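Local coordinates for filamentation induced by cAMP protein Fic (Desulfovibrio alaskensis, PDB 4RGL) that is of unknown function but belongs to the Fic/DOC family, joining a largely helical Fic domain to a small C-terminal domain of helix-turn-helix type, at residues A[119-124]-A[185-190]; A[134-139]-A[230-235]; A[218-223]-A[241-246]; A[285-290]-A[296-301]; A[305-308]-A[313-316]. All blocks are in the same frame, centred on the assembly; numbering follows the deposited sequence.

Contact 1: A[119-124]-A[185-190]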
# COMPACT_ATOMS: atom_id res chain seq x y z
N GLY A 119 -5.02 5.31 22.09
CA GLY A 119 -5.37 4.22 22.99
C GLY A 119 -4.27 3.20 23.24
O GLY A 119 -4.48 2.25 24.00
N LEU A 120 -3.11 3.37 22.61
CA LEU A 120 -2.02 2.40 22.75
C LEU A 120 -0.92 2.92 23.66
O LEU A 120 -0.20 2.12 24.28
CB LEU A 120 -1.42 2.07 21.36
CG LEU A 120 -2.38 1.45 20.34
CD1 LEU A 120 -1.75 1.43 18.95
CD2 LEU A 120 -2.81 0.05 20.75
N VAL A 121 -0.72 4.26 23.70
CA VAL A 121 0.40 4.87 24.41
C VAL A 121 -0.07 6.13 25.19
O VAL A 121 -1.16 6.64 24.92
CB VAL A 121 1.55 5.22 23.41
CG1 VAL A 121 2.53 6.23 23.99
CG2 VAL A 121 2.27 3.95 22.96
N ASP A 122 0.73 6.58 26.18
CA ASP A 122 0.39 7.75 26.99
C ASP A 122 0.60 9.05 26.20
O ASP A 122 -0.34 9.84 26.07
CB ASP A 122 1.22 7.77 28.29
N GLU A 123 1.82 9.26 25.64
CA GLU A 123 2.14 10.50 24.92
C GLU A 123 1.80 10.38 23.43
O GLU A 123 2.64 9.96 22.64
CB GLU A 123 3.62 10.88 25.11
CG GLU A 123 3.97 11.27 26.53
CD GLU A 123 5.41 11.68 26.71
OE1 GLU A 123 6.28 10.78 26.81
OE2 GLU A 123 5.68 12.90 26.76
N THR A 124 0.60 10.83 23.05
CA THR A 124 0.13 10.80 21.66
C THR A 124 -0.07 12.22 21.15
O THR A 124 -0.58 13.07 21.88
CB THR A 124 -1.17 10.00 21.55
OG1 THR A 124 -2.18 10.65 22.32
CG2 THR A 124 -1.01 8.56 22.02
N PHE A 185 8.96 11.07 18.76
CA PHE A 185 7.85 10.58 19.57
C PHE A 185 8.30 9.48 20.53
O PHE A 185 9.33 8.84 20.30
CB PHE A 185 6.72 10.07 18.68
CG PHE A 185 6.18 11.11 17.73
CD1 PHE A 185 5.33 12.11 18.18
CD2 PHE A 185 6.48 11.06 16.37
CE1 PHE A 185 4.82 13.07 17.30
CE2 PHE A 185 5.96 12.02 15.49
CZ PHE A 185 5.14 13.02 15.96
N ALA A 186 7.54 9.26 21.60
CA ALA A 186 7.83 8.22 22.57
C ALA A 186 7.72 6.82 21.93
O ALA A 186 8.48 5.92 22.28
CB ALA A 186 6.88 8.33 23.75
N ASP A 187 6.77 6.65 20.98
CA ASP A 187 6.57 5.37 20.28
C ASP A 187 6.16 5.59 18.84
O ASP A 187 5.62 6.65 18.51
CB ASP A 187 5.49 4.52 21.01
CG ASP A 187 5.81 4.18 22.45
OD1 ASP A 187 5.43 4.97 23.34
OD2 ASP A 187 6.36 3.08 22.69
N GLY A 188 6.36 4.57 18.01
CA GLY A 188 5.89 4.57 16.62
C GLY A 188 6.68 5.44 15.67
O GLY A 188 6.17 5.82 14.61
N ASN A 189 7.96 5.72 15.99
CA ASN A 189 8.81 6.57 15.14
C ASN A 189 9.09 5.90 13.80
O ASN A 189 9.04 6.57 12.76
CB ASN A 189 10.12 6.91 15.84
CG ASN A 189 9.92 7.80 17.04
OD1 ASN A 189 9.63 9.00 16.91
ND2 ASN A 189 10.01 7.23 18.23
N GLY A 190 9.30 4.59 13.82
CA GLY A 190 9.51 3.81 12.60
C GLY A 190 8.33 3.92 11.65
O GLY A 190 8.49 4.36 10.51
O HOH W 1 5.13 10.94 22.03

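Contact 2: A[134-139]-A[230-235]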
# COMPACT_ATOMS: atom_id res chain seq x y z
N ILE A 134 16.87 4.15 20.31
CA ILE A 134 16.71 3.90 18.88
C ILE A 134 17.06 2.43 18.59
O ILE A 134 18.16 1.98 18.91
CB ILE A 134 17.59 4.87 18.03
CG1 ILE A 134 17.25 6.35 18.33
CG2 ILE A 134 17.44 4.56 16.53
CD1 ILE A 134 18.13 7.37 17.58
N PHE A 135 16.09 1.68 18.04
CA PHE A 135 16.28 0.28 17.68
C PHE A 135 16.51 0.13 16.19
O PHE A 135 15.72 0.65 15.39
CB PHE A 135 15.07 -0.57 18.12
CG PHE A 135 14.98 -0.82 19.60
CD1 PHE A 135 14.35 0.08 20.45
CD2 PHE A 135 15.47 -2.00 20.15
CE1 PHE A 135 14.26 -0.16 21.82
CE2 PHE A 135 15.35 -2.26 21.51
CZ PHE A 135 14.76 -1.34 22.34
N ARG A 136 17.58 -0.58 15.81
CA ARG A 136 17.86 -0.87 14.40
C ARG A 136 18.05 -2.38 14.21
O ARG A 136 19.16 -2.85 13.98
CB ARG A 136 19.09 -0.08 13.89
CG ARG A 136 18.89 1.44 13.94
CD ARG A 136 19.74 2.15 12.92
NE ARG A 136 19.60 3.61 13.03
CZ ARG A 136 20.54 4.40 13.53
NH1 ARG A 136 21.73 3.91 13.88
NH2 ARG A 136 20.33 5.71 13.62
N GLY A 137 16.95 -3.12 14.36
CA GLY A 137 16.97 -4.57 14.25
C GLY A 137 17.70 -5.24 15.39
O GLY A 137 17.47 -4.92 16.57
N GLU A 138 18.62 -6.17 15.06
CA GLU A 138 19.40 -6.90 16.06
C GLU A 138 20.69 -6.13 16.42
O GLU A 138 21.62 -6.71 17.00
CB GLU A 138 19.74 -8.31 15.55
N GLN A 139 20.71 -4.82 16.13
CA GLN A 139 21.86 -3.96 16.41
C GLN A 139 21.80 -3.42 17.85
O GLN A 139 20.72 -3.40 18.46
CB GLN A 139 21.91 -2.81 15.39
CG GLN A 139 23.15 -1.94 15.48
CD GLN A 139 23.12 -0.85 14.43
OE1 GLN A 139 22.53 -1.01 13.35
NE2 GLN A 139 23.78 0.27 14.72
N VAL A 230 25.21 2.58 8.90
CA VAL A 230 26.46 3.01 8.25
C VAL A 230 26.36 4.49 7.87
O VAL A 230 27.30 5.25 8.11
CB VAL A 230 26.78 2.14 7.01
N ALA A 231 25.18 4.91 7.35
CA ALA A 231 24.91 6.31 7.02
C ALA A 231 24.94 7.19 8.28
O ALA A 231 25.45 8.31 8.24
CB ALA A 231 23.56 6.43 6.33
N ASP A 232 24.43 6.65 9.41
CA ASP A 232 24.45 7.33 10.71
C ASP A 232 25.91 7.47 11.23
O ASP A 232 26.29 8.54 11.72
CB ASP A 232 23.58 6.56 11.73
CG ASP A 232 23.67 7.08 13.16
OD1 ASP A 232 23.70 8.32 13.34
OD2 ASP A 232 23.62 6.26 14.09
N SER A 233 26.72 6.40 11.09
CA SER A 233 28.11 6.38 11.56
C SER A 233 28.99 7.32 10.72
O SER A 233 29.85 8.02 11.27
CB SER A 233 28.67 4.96 11.50
OG SER A 233 30.02 4.92 11.92
N GLN A 234 28.78 7.34 9.39
CA GLN A 234 29.60 8.14 8.48
C GLN A 234 29.01 9.57 8.33
O GLN A 234 29.60 10.42 7.65
CB GLN A 234 29.70 7.45 7.10
CG GLN A 234 30.90 7.91 6.26
CD GLN A 234 32.24 7.47 6.83
OE1 GLN A 234 32.32 6.57 7.69
NE2 GLN A 234 33.32 8.04 6.32
N ALA A 235 27.85 9.85 9.02
CA ALA A 235 27.17 11.17 8.99
C ALA A 235 26.86 11.61 7.54
O ALA A 235 27.08 12.77 7.17
CB ALA A 235 28.03 12.22 9.69

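Contact 3: A[218-223]-A[241-246]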
# COMPACT_ATOMS: atom_id res chain seq x y z
N ARG A 218 10.77 -4.49 4.23
CA ARG A 218 10.58 -5.61 5.16
C ARG A 218 11.46 -6.81 4.77
O ARG A 218 12.03 -7.48 5.64
CB ARG A 218 9.10 -6.03 5.20
CG ARG A 218 8.80 -7.19 6.15
CD ARG A 218 7.46 -7.82 5.82
NE ARG A 218 7.46 -8.39 4.47
CZ ARG A 218 6.35 -8.62 3.77
NH1 ARG A 218 5.17 -8.29 4.26
NH2 ARG A 218 6.43 -9.13 2.55
N ASP A 219 11.57 -7.09 3.47
CA ASP A 219 12.36 -8.22 2.98
C ASP A 219 13.87 -7.89 3.01
O ASP A 219 14.69 -8.79 3.18
CB ASP A 219 11.91 -8.61 1.57
CG ASP A 219 10.47 -9.10 1.49
OD1 ASP A 219 9.88 -9.40 2.57
OD2 ASP A 219 9.93 -9.21 0.37
N ARG A 220 14.22 -6.59 2.89
CA ARG A 220 15.62 -6.15 2.97
C ARG A 220 15.89 -5.49 4.32
O ARG A 220 16.71 -4.57 4.41
CB ARG A 220 15.94 -5.16 1.83
CG ARG A 220 15.74 -5.74 0.44
CD ARG A 220 16.05 -4.70 -0.61
NE ARG A 220 15.70 -5.16 -1.95
CZ ARG A 220 15.77 -4.40 -3.03
NH1 ARG A 220 16.17 -3.14 -2.94
NH2 ARG A 220 15.42 -4.89 -4.22
N GLN A 221 15.20 -5.96 5.37
CA GLN A 221 15.23 -5.34 6.70
C GLN A 221 16.67 -5.29 7.27
O GLN A 221 17.10 -4.23 7.74
CB GLN A 221 14.31 -6.10 7.65
CG GLN A 221 13.93 -5.32 8.89
CD GLN A 221 12.88 -6.03 9.71
OE1 GLN A 221 12.00 -6.72 9.18
NE2 GLN A 221 12.91 -5.81 11.02
N GLU A 222 17.42 -6.42 7.20
CA GLU A 222 18.79 -6.48 7.72
C GLU A 222 19.69 -5.42 7.03
O GLU A 222 20.44 -4.72 7.70
CB GLU A 222 19.39 -7.89 7.54
CG GLU A 222 20.74 -8.07 8.22
CD GLU A 222 21.41 -9.41 7.98
OE1 GLU A 222 21.66 -9.74 6.79
OE2 GLU A 222 21.80 -10.07 8.97
N ASP A 223 19.58 -5.30 5.67
CA ASP A 223 20.37 -4.32 4.90
C ASP A 223 19.87 -2.91 5.17
O ASP A 223 20.68 -1.99 5.30
CB ASP A 223 20.29 -4.62 3.38
CG ASP A 223 20.90 -5.95 2.97
OD1 ASP A 223 20.86 -6.91 3.79
OD2 ASP A 223 21.33 -6.07 1.80
N VAL A 241 19.83 7.21 0.80
CA VAL A 241 19.04 7.72 -0.33
C VAL A 241 19.13 6.73 -1.50
O VAL A 241 18.11 6.38 -2.09
CB VAL A 241 19.48 9.15 -0.74
CG1 VAL A 241 18.70 9.64 -1.96
CG2 VAL A 241 19.34 10.12 0.43
N GLU A 242 20.35 6.21 -1.77
CA GLU A 242 20.55 5.19 -2.80
C GLU A 242 19.72 3.95 -2.51
O GLU A 242 19.09 3.40 -3.41
CB GLU A 242 22.04 4.81 -2.91
CG GLU A 242 22.92 5.86 -3.57
CD GLU A 242 24.37 5.42 -3.75
OE1 GLU A 242 24.73 4.33 -3.26
OE2 GLU A 242 25.13 6.17 -4.40
N PHE A 243 19.71 3.49 -1.22
CA PHE A 243 18.96 2.30 -0.82
C PHE A 243 17.48 2.51 -1.02
O PHE A 243 16.81 1.65 -1.61
CB PHE A 243 19.26 1.93 0.65
CG PHE A 243 18.53 0.68 1.12
CD1 PHE A 243 19.11 -0.57 0.97
CD2 PHE A 243 17.26 0.76 1.68
CE1 PHE A 243 18.43 -1.73 1.37
CE2 PHE A 243 16.57 -0.40 2.06
CZ PHE A 243 17.17 -1.63 1.91
N MSE A 244 16.94 3.63 -0.49
CA MSE A 244 15.51 3.90 -0.55
C MSE A 244 15.03 4.11 -1.99
O MSE A 244 14.04 3.50 -2.39
CB MSE A 244 15.15 5.11 0.31
CG MSE A 244 13.66 5.18 0.65
SE MSE A 244 13.01 3.54 1.51
CE MSE A 244 14.23 3.48 3.00
N LEU A 245 15.75 4.96 -2.79
CA LEU A 245 15.40 5.16 -4.21
C LEU A 245 15.49 3.84 -4.96
O LEU A 245 14.69 3.60 -5.87
CB LEU A 245 16.31 6.21 -4.87
CG LEU A 245 16.10 7.67 -4.43
CD1 LEU A 245 17.10 8.58 -5.10
CD2 LEU A 245 14.68 8.14 -4.72
N GLY A 246 16.42 2.98 -4.54
CA GLY A 246 16.55 1.64 -5.10
C GLY A 246 15.33 0.79 -4.79
O GLY A 246 14.71 0.24 -5.71

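Contact 4: A[285-290]-A[296-301]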
# COMPACT_ATOMS: atom_id res chain seq x y z
N ASP A 285 -34.48 -22.98 -17.21
CA ASP A 285 -33.96 -22.86 -15.84
C ASP A 285 -33.28 -21.51 -15.65
O ASP A 285 -33.44 -20.89 -14.59
CB ASP A 285 -32.99 -24.01 -15.52
CG ASP A 285 -33.64 -25.38 -15.44
OD1 ASP A 285 -34.84 -25.45 -15.08
OD2 ASP A 285 -32.92 -26.38 -15.63
N LEU A 286 -32.55 -21.04 -16.68
CA LEU A 286 -31.90 -19.73 -16.66
C LEU A 286 -32.94 -18.62 -16.83
O LEU A 286 -32.90 -17.61 -16.12
CB LEU A 286 -30.84 -19.63 -17.75
CG LEU A 286 -29.55 -20.39 -17.49
CD1 LEU A 286 -28.70 -20.49 -18.75
CD2 LEU A 286 -28.75 -19.74 -16.36
N MSE A 287 -33.92 -18.84 -17.74
CA MSE A 287 -35.01 -17.90 -17.99
C MSE A 287 -35.75 -17.55 -16.67
O MSE A 287 -35.97 -16.37 -16.37
CB MSE A 287 -36.00 -18.50 -19.01
CG MSE A 287 -36.80 -17.46 -19.76
SE MSE A 287 -36.02 -16.98 -21.51
CE MSE A 287 -37.21 -15.60 -21.95
N GLN A 288 -36.08 -18.59 -15.85
CA GLN A 288 -36.77 -18.41 -14.57
C GLN A 288 -35.87 -17.70 -13.53
O GLN A 288 -36.35 -16.84 -12.79
CB GLN A 288 -37.24 -19.77 -14.02
CG GLN A 288 -37.70 -19.72 -12.56
CD GLN A 288 -39.01 -20.42 -12.34
OE1 GLN A 288 -39.41 -21.31 -13.09
NE2 GLN A 288 -39.70 -20.05 -11.27
N ALA A 289 -34.58 -18.10 -13.46
CA ALA A 289 -33.63 -17.56 -12.48
C ALA A 289 -33.31 -16.08 -12.76
O ALA A 289 -33.21 -15.29 -11.82
CB ALA A 289 -32.35 -18.38 -12.49
N LEU A 290 -33.15 -15.71 -14.05
CA LEU A 290 -32.78 -14.33 -14.43
C LEU A 290 -34.02 -13.38 -14.46
O LEU A 290 -33.85 -12.16 -14.58
CB LEU A 290 -32.08 -14.33 -15.81
CG LEU A 290 -30.75 -15.11 -15.89
CD1 LEU A 290 -30.30 -15.28 -17.33
CD2 LEU A 290 -29.67 -14.43 -15.06
N PRO A 296 -35.80 -13.82 -27.38
CA PRO A 296 -34.69 -13.27 -28.19
C PRO A 296 -33.69 -12.46 -27.35
O PRO A 296 -32.49 -12.54 -27.60
CB PRO A 296 -35.41 -12.39 -29.22
CG PRO A 296 -36.77 -12.98 -29.33
CD PRO A 296 -37.12 -13.46 -27.94
N THR A 297 -34.18 -11.75 -26.30
CA THR A 297 -33.31 -10.98 -25.39
C THR A 297 -32.37 -11.94 -24.61
O THR A 297 -31.17 -11.66 -24.49
CB THR A 297 -34.16 -10.12 -24.43
OG1 THR A 297 -34.94 -9.20 -25.19
CG2 THR A 297 -33.30 -9.35 -23.41
N PHE A 298 -32.91 -13.08 -24.11
CA PHE A 298 -32.11 -14.07 -23.38
C PHE A 298 -31.01 -14.68 -24.28
O PHE A 298 -29.87 -14.80 -23.85
CB PHE A 298 -33.00 -15.18 -22.80
CG PHE A 298 -32.24 -16.36 -22.24
CD1 PHE A 298 -31.50 -16.24 -21.06
CD2 PHE A 298 -32.28 -17.60 -22.87
CE1 PHE A 298 -30.77 -17.32 -20.57
CE2 PHE A 298 -31.56 -18.68 -22.36
CZ PHE A 298 -30.81 -18.54 -21.21
N ARG A 299 -31.37 -15.09 -25.49
CA ARG A 299 -30.43 -15.74 -26.40
C ARG A 299 -29.34 -14.75 -26.86
O ARG A 299 -28.16 -15.09 -26.82
CB ARG A 299 -31.18 -16.32 -27.62
CG ARG A 299 -30.48 -17.52 -28.30
CD ARG A 299 -30.57 -18.79 -27.45
NE ARG A 299 -30.18 -19.98 -28.20
CZ ARG A 299 -28.93 -20.44 -28.27
NH1 ARG A 299 -27.94 -19.80 -27.66
NH2 ARG A 299 -28.65 -21.54 -28.95
N ASN A 300 -29.73 -13.50 -27.20
CA ASN A 300 -28.82 -12.50 -27.78
C ASN A 300 -27.98 -11.76 -26.70
O ASN A 300 -26.84 -11.37 -26.99
CB ASN A 300 -29.61 -11.46 -28.60
CG ASN A 300 -30.38 -12.06 -29.76
OD1 ASN A 300 -29.99 -13.08 -30.35
ND2 ASN A 300 -31.45 -11.39 -30.16
N ASN A 301 -28.57 -11.47 -25.52
CA ASN A 301 -27.90 -10.63 -24.51
C ASN A 301 -27.33 -11.46 -23.34
O ASN A 301 -26.56 -10.92 -22.54
CB ASN A 301 -28.87 -9.56 -23.96
CG ASN A 301 -29.44 -8.62 -25.01
OD1 ASN A 301 -29.04 -8.64 -26.18
ND2 ASN A 301 -30.36 -7.76 -24.60

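Contact 5: A[305-308]-A[313-316]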
# COMPACT_ATOMS: atom_id res chain seq x y z
N PRO A 305 -23.71 -14.38 -25.67
CA PRO A 305 -22.49 -13.65 -25.24
C PRO A 305 -21.61 -14.49 -24.30
O PRO A 305 -20.38 -14.49 -24.46
CB PRO A 305 -23.05 -12.42 -24.52
CG PRO A 305 -24.42 -12.26 -25.06
CD PRO A 305 -24.93 -13.63 -25.34
N ALA A 306 -22.23 -15.21 -23.34
CA ALA A 306 -21.51 -16.08 -22.41
C ALA A 306 -20.95 -17.32 -23.13
O ALA A 306 -19.93 -17.87 -22.71
CB ALA A 306 -22.42 -16.50 -21.27
N MSE A 307 -21.61 -17.74 -24.23
CA MSE A 307 -21.19 -18.90 -25.02
C MSE A 307 -19.97 -18.55 -25.91
O MSE A 307 -19.05 -19.37 -26.05
CB MSE A 307 -22.37 -19.40 -25.89
CG MSE A 307 -22.12 -20.75 -26.56
SE MSE A 307 -22.33 -22.25 -25.35
CE MSE A 307 -21.60 -23.66 -26.50
N GLU A 308 -19.97 -17.33 -26.51
CA GLU A 308 -18.90 -16.88 -27.43
C GLU A 308 -17.59 -16.58 -26.67
O GLU A 308 -16.51 -16.97 -27.14
CB GLU A 308 -19.36 -15.62 -28.21
CG GLU A 308 -20.44 -15.90 -29.25
CD GLU A 308 -20.00 -16.72 -30.45
OE1 GLU A 308 -18.81 -16.63 -30.83
OE2 GLU A 308 -20.88 -17.37 -31.08
N GLU A 313 -20.42 -23.82 -21.29
CA GLU A 313 -20.38 -24.86 -22.33
C GLU A 313 -21.67 -25.70 -22.31
O GLU A 313 -22.44 -25.63 -21.34
CB GLU A 313 -19.14 -25.77 -22.17
CG GLU A 313 -19.15 -26.62 -20.91
CD GLU A 313 -17.96 -27.56 -20.78
OE1 GLU A 313 -17.57 -28.18 -21.80
OE2 GLU A 313 -17.48 -27.75 -19.64
N ARG A 314 -21.92 -26.47 -23.38
CA ARG A 314 -23.12 -27.29 -23.50
C ARG A 314 -22.90 -28.68 -22.92
O ARG A 314 -21.83 -29.28 -23.10
CB ARG A 314 -23.55 -27.40 -24.97
CG ARG A 314 -24.19 -26.13 -25.50
CD ARG A 314 -24.33 -26.17 -27.00
NE ARG A 314 -25.07 -25.01 -27.50
CZ ARG A 314 -25.10 -24.64 -28.77
NH1 ARG A 314 -24.37 -25.28 -29.67
NH2 ARG A 314 -25.81 -23.58 -29.15
N THR A 315 -23.93 -29.22 -22.23
CA THR A 315 -23.90 -30.58 -21.67
C THR A 315 -23.95 -31.60 -22.82
O THR A 315 -23.38 -32.69 -22.70
CB THR A 315 -25.06 -30.77 -20.68
OG1 THR A 315 -25.04 -29.71 -19.72
CG2 THR A 315 -25.02 -32.12 -19.96
N GLN A 316 -24.58 -31.21 -23.95
CA GLN A 316 -24.65 -32.05 -25.14
C GLN A 316 -23.97 -31.33 -26.34
O GLN A 316 -24.66 -30.71 -27.17
CB GLN A 316 -26.13 -32.39 -25.47
CG GLN A 316 -26.87 -33.08 -24.32
CD GLN A 316 -28.32 -33.35 -24.65
OE1 GLN A 316 -28.73 -33.39 -25.82
NE2 GLN A 316 -29.12 -33.60 -23.63

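Contact 1: A[119-124]-A[185-190]
V121 and E123, in the loop after helix 106-117, meet A186 and D187 of the Fic signature motif, whose HPFADGNGR sequence turns into helix 189-202. V121 puts both methyls against one carboxylate oxygen: CG1 lies 3.2 Å from D187 OD1, and CG2 also reaches CG of the aspartate. This is packing of a branched apolar side chain on a polar group; the other oxygen, OD2, is hydrogen-bonded to a bound unknown ligand. D187 has CG beside its own backbone N (chi1 -60°), a torsion that brings the carboxylate across to V121, while its carbonyl O accepts from H113 NE2. The small side chain of A186 is consistent with the close approach of the backbones, E123 CA and A186 CA being 6.6 Å apart. A186 CB touches the E123 carboxylate at OE1, 4.0 Å away, and the polar need of E123 is met elsewhere, OE2 being bonded to S129 OG. Behind the contact the motif braces itself: F185 N donates to N189 OD1 at 2.9 Å, on a lone pair, and N189 ND2 returns a bond to F185 O and also bonds the ligand. G188, at the N-cap position, has a positive phi of 75°, easily adopted without a side chain. Between the two backbones one water completes the join, donating to E123 O at 2.7 Å and accepting from A186 N at 3.0 Å.

Contact 2: A[134-139]-A[230-235]
R136 and D232 form a salt bridge in which two guanidinium nitrogens share a single carboxylate oxygen. NH1 donates to D232 OD2 over 3.0 Å with an N-H...O angle of 150°, while NH2 gives the same OD2 a weak bond of 3.4 Å. The groups do not lie flat in one plane: their planes stand 69° apart, and NH1 meets the oxygen from above the carboxylate plane. A second acid shares the charge, since NH2 also forms a salt bridge with E180. An arginine suits this place because it can carry a positive charge across to two acids; its chain, extended from CG to NE, reaches most of the way across the 11.1 Å between R136 CA and D232 CA, and D232 meets it. D232 lies in the last turn of its helix, where the added positive charge would probably be welcome next to the C-terminal end of the helix dipole. There A235, with positive phi, closes the helix in a Schellman motif. Apolar packing follows the arginine's length, with Y225, L228 and A229 touching it. On the other side of the contact R136 opens a type II' turn, in which G137 supplies the positive phi of the second position. That turn connects strands 133-134 and 142-143, a hairpin like the flap of Fic proteins, which the salt bridge ties to the far end of helix 221-234 beside helix 168-182.

Contact 3: A[218-223]-A[241-246]
F243 points the edge of its ring at R220, joining helix 238-257 to the bend between helices 214-219 and 221-234 in the helical bundle of the Fic part of the chain. R220 CB sits near the ring plane, 3.7 Å from F243 CZ, and D223 CB approaches F243 CE1 at 4.0 Å from an oblique direction. F243 is turned with CG opposite its backbone N (chi1 -179°), and this sends the ring outward from its helix into the angle between the two residues. The arginine chain runs obliquely past the ring, extended from CG to NE, and its guanidinium plane is tilted 78° from that of the phenyl. It is thus the aliphatic part of R220 that packs on F243, with no stacking of the charged group. A long side chain fits here because its methylenes can cover an aromatic edge while its guanidinium reaches D250, whose OD2 forms a salt bridge with NH2. R220 also stands at the N-cap position, where one helix ends and the next begins. Beyond the ring, G246 offers bare backbone to the passing guanidinium, with R220 NH1 4.4 Å from G246 C.

Contact 4: A[285-290]-A[296-301]
L286, M287 and L290 of helix 285-290 pack against F298 of helix 296-301 where the two short axes come within 11.2 Å at 99°, nearly perpendicular. F298 bridges this gap: its first torsion (chi1 170°) swings the ring out to the other helix, where it is approached from several directions. L286 crosses it at about a right angle, placing CB 3.6 Å from F298 CZ while its CD1 lies at the ring edge, in plane. L290 adds a methyl to the edge as well, CD1 being 3.9 Å from F298 CE1. M287, modelled as selenomethionine, bends at chi2 and brings SE to 4.5 Å from the centroid of the F298 ring, a Met-aromatic contact from an oblique direction. Leucines at positions one turn apart present neighbouring branches on the same side of the helix, and a flat phenyl fits against both, whereas the flexible methionine can fold over from the flank. L286 continues the apolar core toward L272, A275 and I276 of helix 267-276. Here F298 fills the angle between two helices set nearly at right angles and joined by a short turn, features characteristic of a helix-turn-helix and consistent with the HTH clan of this region.

Contact 5: A[305-308]-A[313-316]
The R314 guanidinium has the methyl CE of M307 over one face, and CE lies 3.9 Å from R314 NE. The same methyl touches the methylenes leading to that group, with M307 CE 3.7 Å from R314 CG and equally near CD, so that it packs along the root of the flat group and the arm below it. The two side chains cross at about a right angle. M307, modelled as selenomethionine, leaves the helix and then bends at chi2 (78°), a turn that carries the end of the chain over to the strand. R314 is extended from CG to NE, which lays CG, CD and NE across the end of M307. The selenium's own nearest neighbour in the strand is backbone, E313 CA, with SE 4.4 Å away. The other flat group, the E313 carboxylate, turns elsewhere and makes a salt bridge with R328 on the adjacent strand. E313 and, just past the strand, T315 pair by backbone hydrogen bonds with R328 and R326 of strand 326-329, while Y327, P320 and Q325 touch R314. The contact therefore joins the end of helix 295-308 to the edge of the sheet, as in a winged helix-turn-helix. Its chemistry is that of van der Waals packing: the polarisable, flexible methionine suits the surface of an arginine chain, and its methyl shields the hydrocarbon part of R314 without offering the charge a partner, while R314 NH2 lies near the like-charged R299 NH2.

In the fold
The five contacts fall into two groups on opposite sides of the chain's centre. Contacts 1, 2 and 3 belong to the Fic part. Contacts 2 and 3 share helix 221-234, their centres about 13 Å apart. Contact 1 lies about 21 Å from contact 2 between centres; an unknown ligand, probably from the crystallisation liquor, lies about 3 Å from the side chain of D187, and one lies about 5 Å from that of R136, which may mark a pocket. Contacts 4 and 5 both lie in the C-terminal domain on successive stretches of helix 295-308 and touch through N300 and P305. Contacts 1 and 4 are about 59 Å apart between centres, far from any direct meeting.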